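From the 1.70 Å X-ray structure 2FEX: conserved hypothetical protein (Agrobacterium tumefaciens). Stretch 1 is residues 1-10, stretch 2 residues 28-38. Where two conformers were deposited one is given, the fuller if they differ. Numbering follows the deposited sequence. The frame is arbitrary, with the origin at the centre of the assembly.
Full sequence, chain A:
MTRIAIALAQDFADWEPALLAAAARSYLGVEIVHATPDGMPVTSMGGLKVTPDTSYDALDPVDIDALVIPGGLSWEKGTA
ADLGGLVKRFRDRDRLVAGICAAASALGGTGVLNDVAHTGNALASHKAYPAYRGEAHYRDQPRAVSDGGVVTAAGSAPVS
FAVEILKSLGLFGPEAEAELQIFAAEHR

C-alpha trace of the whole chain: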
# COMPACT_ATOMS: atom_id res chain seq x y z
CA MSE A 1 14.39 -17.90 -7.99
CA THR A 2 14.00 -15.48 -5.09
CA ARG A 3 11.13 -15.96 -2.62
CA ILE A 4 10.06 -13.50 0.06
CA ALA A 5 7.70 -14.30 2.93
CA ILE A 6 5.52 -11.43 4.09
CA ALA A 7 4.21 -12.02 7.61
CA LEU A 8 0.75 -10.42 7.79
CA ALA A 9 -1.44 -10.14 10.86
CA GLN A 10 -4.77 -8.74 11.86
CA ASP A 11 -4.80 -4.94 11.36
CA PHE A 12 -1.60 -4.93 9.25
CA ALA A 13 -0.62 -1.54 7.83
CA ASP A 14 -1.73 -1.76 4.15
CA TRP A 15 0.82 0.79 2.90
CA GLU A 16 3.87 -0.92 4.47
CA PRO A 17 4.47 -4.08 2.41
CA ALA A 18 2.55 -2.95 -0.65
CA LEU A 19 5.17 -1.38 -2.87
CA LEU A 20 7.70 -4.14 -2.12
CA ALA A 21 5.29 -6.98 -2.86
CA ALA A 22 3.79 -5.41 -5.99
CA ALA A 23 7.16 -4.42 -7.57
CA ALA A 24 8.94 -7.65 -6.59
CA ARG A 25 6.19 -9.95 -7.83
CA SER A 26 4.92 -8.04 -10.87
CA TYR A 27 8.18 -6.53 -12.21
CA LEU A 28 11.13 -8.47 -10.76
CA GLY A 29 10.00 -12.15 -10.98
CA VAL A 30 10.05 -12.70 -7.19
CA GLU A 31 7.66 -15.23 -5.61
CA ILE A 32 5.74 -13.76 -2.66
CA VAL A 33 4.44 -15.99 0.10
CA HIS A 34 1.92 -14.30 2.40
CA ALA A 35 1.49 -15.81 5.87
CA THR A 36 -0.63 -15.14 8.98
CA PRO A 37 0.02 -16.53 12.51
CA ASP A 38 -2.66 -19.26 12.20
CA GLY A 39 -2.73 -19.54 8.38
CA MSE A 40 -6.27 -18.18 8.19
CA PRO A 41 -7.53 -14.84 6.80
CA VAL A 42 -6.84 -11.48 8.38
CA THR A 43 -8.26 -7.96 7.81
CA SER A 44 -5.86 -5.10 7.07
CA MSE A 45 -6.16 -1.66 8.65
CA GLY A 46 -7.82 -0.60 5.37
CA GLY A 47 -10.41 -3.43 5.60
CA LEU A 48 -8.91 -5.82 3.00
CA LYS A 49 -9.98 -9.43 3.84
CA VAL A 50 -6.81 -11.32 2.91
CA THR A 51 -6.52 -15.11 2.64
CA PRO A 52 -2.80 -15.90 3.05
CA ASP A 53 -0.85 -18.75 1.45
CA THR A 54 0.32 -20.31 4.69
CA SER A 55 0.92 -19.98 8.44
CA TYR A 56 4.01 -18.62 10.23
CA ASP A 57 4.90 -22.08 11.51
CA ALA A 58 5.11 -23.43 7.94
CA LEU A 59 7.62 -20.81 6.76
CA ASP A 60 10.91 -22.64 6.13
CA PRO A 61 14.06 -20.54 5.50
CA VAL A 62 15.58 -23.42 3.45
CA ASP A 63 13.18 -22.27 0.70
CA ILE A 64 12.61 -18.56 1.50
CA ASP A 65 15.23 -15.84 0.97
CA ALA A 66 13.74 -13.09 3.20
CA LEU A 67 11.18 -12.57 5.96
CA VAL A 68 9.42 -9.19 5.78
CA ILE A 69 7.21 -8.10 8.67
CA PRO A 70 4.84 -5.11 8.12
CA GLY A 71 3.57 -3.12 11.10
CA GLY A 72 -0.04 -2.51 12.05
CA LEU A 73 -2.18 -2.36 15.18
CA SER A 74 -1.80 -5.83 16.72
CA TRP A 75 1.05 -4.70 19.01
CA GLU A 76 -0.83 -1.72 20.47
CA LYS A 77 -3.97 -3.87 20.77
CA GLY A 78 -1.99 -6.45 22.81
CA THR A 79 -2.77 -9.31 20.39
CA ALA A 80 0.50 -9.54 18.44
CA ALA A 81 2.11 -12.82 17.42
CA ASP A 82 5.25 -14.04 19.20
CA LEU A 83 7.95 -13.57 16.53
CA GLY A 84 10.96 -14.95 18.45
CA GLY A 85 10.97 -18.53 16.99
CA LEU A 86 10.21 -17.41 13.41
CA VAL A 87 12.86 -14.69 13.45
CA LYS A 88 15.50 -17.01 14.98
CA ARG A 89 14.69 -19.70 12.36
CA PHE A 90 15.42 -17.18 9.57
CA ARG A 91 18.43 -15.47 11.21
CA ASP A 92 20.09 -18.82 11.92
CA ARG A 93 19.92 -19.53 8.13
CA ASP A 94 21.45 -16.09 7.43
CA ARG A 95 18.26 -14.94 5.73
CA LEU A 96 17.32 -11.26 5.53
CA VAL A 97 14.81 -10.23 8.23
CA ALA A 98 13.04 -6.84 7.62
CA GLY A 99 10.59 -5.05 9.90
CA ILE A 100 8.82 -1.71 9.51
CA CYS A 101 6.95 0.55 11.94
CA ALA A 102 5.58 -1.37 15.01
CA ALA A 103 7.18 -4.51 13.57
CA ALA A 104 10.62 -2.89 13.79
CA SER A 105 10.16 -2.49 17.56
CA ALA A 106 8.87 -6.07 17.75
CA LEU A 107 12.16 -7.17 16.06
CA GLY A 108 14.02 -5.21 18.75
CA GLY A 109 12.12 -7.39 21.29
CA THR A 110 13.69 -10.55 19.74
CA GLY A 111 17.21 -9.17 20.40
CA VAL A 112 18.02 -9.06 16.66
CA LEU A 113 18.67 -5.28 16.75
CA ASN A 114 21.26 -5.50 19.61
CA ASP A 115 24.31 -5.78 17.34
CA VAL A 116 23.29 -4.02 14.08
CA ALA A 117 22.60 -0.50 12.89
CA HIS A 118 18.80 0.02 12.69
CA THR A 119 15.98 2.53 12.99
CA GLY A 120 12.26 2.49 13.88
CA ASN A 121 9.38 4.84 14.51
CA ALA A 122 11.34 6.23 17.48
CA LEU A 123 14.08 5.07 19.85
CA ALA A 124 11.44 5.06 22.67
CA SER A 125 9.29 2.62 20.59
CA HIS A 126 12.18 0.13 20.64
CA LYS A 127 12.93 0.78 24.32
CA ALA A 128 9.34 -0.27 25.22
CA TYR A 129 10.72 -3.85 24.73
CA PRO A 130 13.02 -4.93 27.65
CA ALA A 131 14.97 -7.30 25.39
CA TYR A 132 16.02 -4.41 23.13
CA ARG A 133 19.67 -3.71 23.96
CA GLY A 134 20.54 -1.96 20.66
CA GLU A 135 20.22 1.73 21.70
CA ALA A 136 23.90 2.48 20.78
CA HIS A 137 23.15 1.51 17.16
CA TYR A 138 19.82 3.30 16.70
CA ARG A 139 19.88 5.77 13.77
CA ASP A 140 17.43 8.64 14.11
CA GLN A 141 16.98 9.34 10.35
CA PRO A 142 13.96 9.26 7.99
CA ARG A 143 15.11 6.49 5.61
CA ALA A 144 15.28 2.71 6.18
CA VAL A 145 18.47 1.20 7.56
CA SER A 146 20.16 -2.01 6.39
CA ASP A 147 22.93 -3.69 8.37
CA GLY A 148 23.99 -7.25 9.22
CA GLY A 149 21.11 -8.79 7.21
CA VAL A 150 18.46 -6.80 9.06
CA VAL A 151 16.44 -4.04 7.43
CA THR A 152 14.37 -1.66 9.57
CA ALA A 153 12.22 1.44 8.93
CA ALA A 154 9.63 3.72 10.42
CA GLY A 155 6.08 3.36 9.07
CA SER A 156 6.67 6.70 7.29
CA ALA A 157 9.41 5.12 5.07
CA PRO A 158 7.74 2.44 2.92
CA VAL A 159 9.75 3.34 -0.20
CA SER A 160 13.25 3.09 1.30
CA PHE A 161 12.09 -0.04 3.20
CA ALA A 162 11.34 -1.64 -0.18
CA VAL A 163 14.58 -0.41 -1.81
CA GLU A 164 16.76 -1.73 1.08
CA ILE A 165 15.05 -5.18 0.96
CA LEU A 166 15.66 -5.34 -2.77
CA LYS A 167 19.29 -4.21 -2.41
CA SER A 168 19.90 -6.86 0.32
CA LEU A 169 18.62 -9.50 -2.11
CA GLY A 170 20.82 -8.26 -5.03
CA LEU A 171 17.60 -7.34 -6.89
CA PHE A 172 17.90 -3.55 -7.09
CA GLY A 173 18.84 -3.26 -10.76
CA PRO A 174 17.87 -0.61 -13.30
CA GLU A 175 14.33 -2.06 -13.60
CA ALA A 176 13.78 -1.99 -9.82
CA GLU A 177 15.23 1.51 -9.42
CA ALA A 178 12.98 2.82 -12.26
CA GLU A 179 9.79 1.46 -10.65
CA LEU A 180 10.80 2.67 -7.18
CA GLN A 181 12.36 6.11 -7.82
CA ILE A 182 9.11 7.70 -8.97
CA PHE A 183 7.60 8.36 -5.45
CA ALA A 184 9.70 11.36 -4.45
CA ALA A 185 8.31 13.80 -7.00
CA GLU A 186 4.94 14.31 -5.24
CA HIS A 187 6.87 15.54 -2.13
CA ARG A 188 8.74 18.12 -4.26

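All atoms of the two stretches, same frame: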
# COMPACT_ATOMS: atom_id res chain seq x y z
N MSE A 1 15.73 -18.23 -8.56
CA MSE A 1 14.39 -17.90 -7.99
C MSE A 1 14.55 -17.30 -6.58
O MSE A 1 15.23 -17.88 -5.72
CB MSE A 1 13.48 -19.14 -7.96
CG MSE A 1 12.05 -18.87 -7.39
SE MSE A 1 10.97 -17.62 -8.53
CE MSE A 1 11.76 -18.05 -10.43
N THR A 2 13.97 -16.13 -6.38
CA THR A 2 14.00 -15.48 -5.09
C THR A 2 12.57 -15.56 -4.55
O THR A 2 11.62 -15.35 -5.30
CB THR A 2 14.41 -13.99 -5.21
OG1 THR A 2 15.76 -13.92 -5.71
CG2 THR A 2 14.33 -13.30 -3.90
N ARG A 3 12.44 -15.87 -3.25
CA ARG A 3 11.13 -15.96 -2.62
C ARG A 3 11.14 -15.16 -1.33
O ARG A 3 12.10 -15.26 -0.55
CB ARG A 3 10.78 -17.41 -2.27
CG ARG A 3 10.50 -18.37 -3.42
CD ARG A 3 10.14 -19.77 -2.83
NE ARG A 3 8.70 -20.03 -2.76
CZ ARG A 3 8.10 -20.84 -1.88
NH1 ARG A 3 8.80 -21.47 -0.93
NH2 ARG A 3 6.78 -21.00 -1.93
N ILE A 4 10.09 -14.36 -1.11
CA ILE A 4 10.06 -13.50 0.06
C ILE A 4 8.79 -13.86 0.79
O ILE A 4 7.72 -13.87 0.17
CB ILE A 4 9.99 -12.00 -0.35
CG1 ILE A 4 11.30 -11.59 -1.12
CG2 ILE A 4 9.72 -11.08 0.89
CD1 ILE A 4 11.27 -10.07 -1.60
N ALA A 5 8.88 -14.09 2.09
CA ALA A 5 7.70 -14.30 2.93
C ALA A 5 7.32 -12.96 3.55
O ALA A 5 8.18 -12.23 4.12
CB ALA A 5 8.03 -15.29 4.06
N ILE A 6 6.03 -12.66 3.49
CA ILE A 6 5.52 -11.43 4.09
C ILE A 6 4.57 -11.87 5.21
O ILE A 6 3.55 -12.55 4.96
CB ILE A 6 4.79 -10.53 3.06
CG1 ILE A 6 5.89 -10.08 2.03
CG2 ILE A 6 4.14 -9.35 3.83
CD1 ILE A 6 5.35 -9.11 1.00
N ALA A 7 4.94 -11.53 6.44
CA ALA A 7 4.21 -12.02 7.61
C ALA A 7 3.13 -11.01 7.99
O ALA A 7 3.39 -10.04 8.72
CB ALA A 7 5.21 -12.23 8.83
N LEU A 8 1.93 -11.25 7.47
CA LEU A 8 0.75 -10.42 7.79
C LEU A 8 0.20 -10.76 9.16
O LEU A 8 0.58 -11.76 9.82
CB LEU A 8 -0.37 -10.71 6.74
CG LEU A 8 0.03 -10.43 5.26
CD1 LEU A 8 -1.15 -10.83 4.31
CD2 LEU A 8 0.53 -8.92 5.02
N ALA A 9 -0.73 -9.92 9.59
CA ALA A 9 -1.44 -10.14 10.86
C ALA A 9 -2.67 -9.31 10.79
O ALA A 9 -2.82 -8.40 9.91
CB ALA A 9 -0.55 -9.69 12.02
N GLN A 10 -3.57 -9.57 11.72
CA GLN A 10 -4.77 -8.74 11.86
C GLN A 10 -4.33 -7.28 12.00
O GLN A 10 -3.37 -6.98 12.74
CB GLN A 10 -5.55 -9.19 13.09
CG GLN A 10 -6.22 -10.55 12.89
CD GLN A 10 -7.43 -10.53 11.93
OE1 GLN A 10 -7.76 -9.51 11.31
NE2 GLN A 10 -8.12 -11.68 11.87
N LEU A 28 9.78 -7.94 -11.03
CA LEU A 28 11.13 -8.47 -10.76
C LEU A 28 11.17 -10.01 -10.65
O LEU A 28 12.22 -10.59 -10.33
CB LEU A 28 11.69 -7.80 -9.48
CG LEU A 28 11.72 -6.25 -9.44
CD1 LEU A 28 12.39 -5.78 -8.13
CD2 LEU A 28 12.48 -5.67 -10.67
N GLY A 29 10.03 -10.67 -10.91
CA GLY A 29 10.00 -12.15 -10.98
C GLY A 29 10.18 -12.86 -9.65
O GLY A 29 10.55 -14.04 -9.60
N VAL A 30 9.92 -12.15 -8.56
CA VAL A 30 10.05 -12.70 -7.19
C VAL A 30 8.75 -13.41 -6.81
O VAL A 30 7.66 -12.91 -7.12
CB VAL A 30 10.36 -11.55 -6.21
CG1 VAL A 30 10.34 -12.02 -4.74
CG2 VAL A 30 11.69 -10.86 -6.63
N GLU A 31 8.86 -14.56 -6.12
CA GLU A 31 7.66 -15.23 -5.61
C GLU A 31 7.37 -14.68 -4.22
O GLU A 31 8.27 -14.57 -3.40
CB GLU A 31 7.88 -16.74 -5.50
CG GLU A 31 6.61 -17.51 -5.15
CD GLU A 31 6.88 -18.97 -4.86
OE1 GLU A 31 7.91 -19.51 -5.36
OE2 GLU A 31 6.05 -19.55 -4.12
N ILE A 32 6.12 -14.32 -3.98
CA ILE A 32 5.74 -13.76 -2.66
C ILE A 32 4.88 -14.79 -1.98
O ILE A 32 3.86 -15.27 -2.59
CB ILE A 32 4.94 -12.42 -2.81
CG1 ILE A 32 5.74 -11.38 -3.59
CG2 ILE A 32 4.57 -11.85 -1.45
CD1 ILE A 32 6.99 -10.90 -2.84
N VAL A 33 5.25 -15.12 -0.74
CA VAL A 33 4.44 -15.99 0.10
C VAL A 33 3.86 -15.13 1.23
O VAL A 33 4.60 -14.60 2.03
CB VAL A 33 5.33 -17.09 0.74
CG1 VAL A 33 4.51 -18.01 1.69
CG2 VAL A 33 6.02 -17.91 -0.41
N HIS A 34 2.54 -15.03 1.31
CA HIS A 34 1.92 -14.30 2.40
C HIS A 34 1.52 -15.31 3.48
O HIS A 34 0.95 -16.37 3.17
CB HIS A 34 0.66 -13.52 1.93
CG HIS A 34 1.02 -12.26 1.22
ND1 HIS A 34 1.00 -12.18 -0.16
CD2 HIS A 34 1.39 -11.04 1.68
CE1 HIS A 34 1.38 -10.96 -0.52
NE2 HIS A 34 1.63 -10.24 0.57
N ALA A 35 1.81 -14.95 4.71
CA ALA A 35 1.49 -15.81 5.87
C ALA A 35 0.78 -15.04 6.98
O ALA A 35 0.96 -13.83 7.10
CB ALA A 35 2.83 -16.45 6.41
N THR A 36 -0.04 -15.73 7.77
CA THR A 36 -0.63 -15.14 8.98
C THR A 36 -0.27 -16.13 10.12
O THR A 36 0.09 -17.30 9.88
CB THR A 36 -2.17 -15.01 8.86
OG1 THR A 36 -2.73 -16.36 8.65
CG2 THR A 36 -2.58 -14.06 7.69
N PRO A 37 -0.40 -15.68 11.38
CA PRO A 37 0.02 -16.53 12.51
C PRO A 37 -0.65 -17.89 12.48
O PRO A 37 0.02 -18.90 12.72
CB PRO A 37 -0.40 -15.69 13.74
CG PRO A 37 -0.16 -14.26 13.26
CD PRO A 37 -0.74 -14.29 11.81
N ASP A 38 -1.94 -17.95 12.18
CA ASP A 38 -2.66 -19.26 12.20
C ASP A 38 -2.97 -19.81 10.79
O ASP A 38 -3.57 -20.91 10.66
CB ASP A 38 -3.94 -19.18 13.04
CG ASP A 38 -5.02 -18.26 12.46
OD1 ASP A 38 -4.81 -17.67 11.37
OD2 ASP A 38 -6.06 -18.10 13.17
O HOH W 1 13.01 -14.54 -8.60

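Two neighbouring strands, one ending at Ala7 and the other at Thr36, run parallel, their directions 24° apart. The backbone bonds alternate as parallel pairing requires. Glu31 N donates to Thr2 O (3.0 Å), and Ile4 N donates to Glu31 O (2.9 Å). Val33 N then donates to Ile4 O (2.9 Å), Ile6 N to Val33 O (2.8 Å), and Ala35 N to Ile6 O (3.0 Å). Leu8 N closes the ladder on Ala35 O at 2.8 Å, with a more bent angle of 131°. At the other end, a water accepts from Thr2 N (2.9 Å) and donates to Gly29 O (2.7 Å). Gly29 has positive phi, which favours glycine, as the chain leaves the preceding helix.

Side chains alternate between the two faces. Arg3, Ala5, Ala7, Glu31, Val33 and Ala35 share one. Glu31 is extended, with chi1 and chi2 both t, and its carboxylate reaches the guanidinium of Arg3. The Arg3 NH2 to Glu31 OE2 distance is 2.7 Å, a salt bridge with a hydrogen bond within it. Arg3 has chi1 m and chi2 t; chi3, at 98°, lies between wells. In this conformer OE2 lies at the guanidinium edge, near its plane, while Val33 CG2 covers one face, 3.5 Å from Arg3 NH2.

The other face carries Ile4, Ile6, Ile32 and His34. Ile4 and Ile6 are both m,t. Ile4 CG1 meets Val30 CG1 at 3.8 Å, and Ile6 CD1 meets Ile32 CG2 at 3.8 Å. Ile32 is m,m instead, which places its CD1 4.1 Å from Ile4 CB. These buried contacts are apolar. His34, with chi1 m and chi2 100°, brings CD2 to 3.7 Å from both Ile6 CB and Leu8 CD1. Leu8 is m,t, which leaves its CD1 in contact with that ring. Beyond the strands, Pro37 CD packs 3.5 Å from Leu8 O.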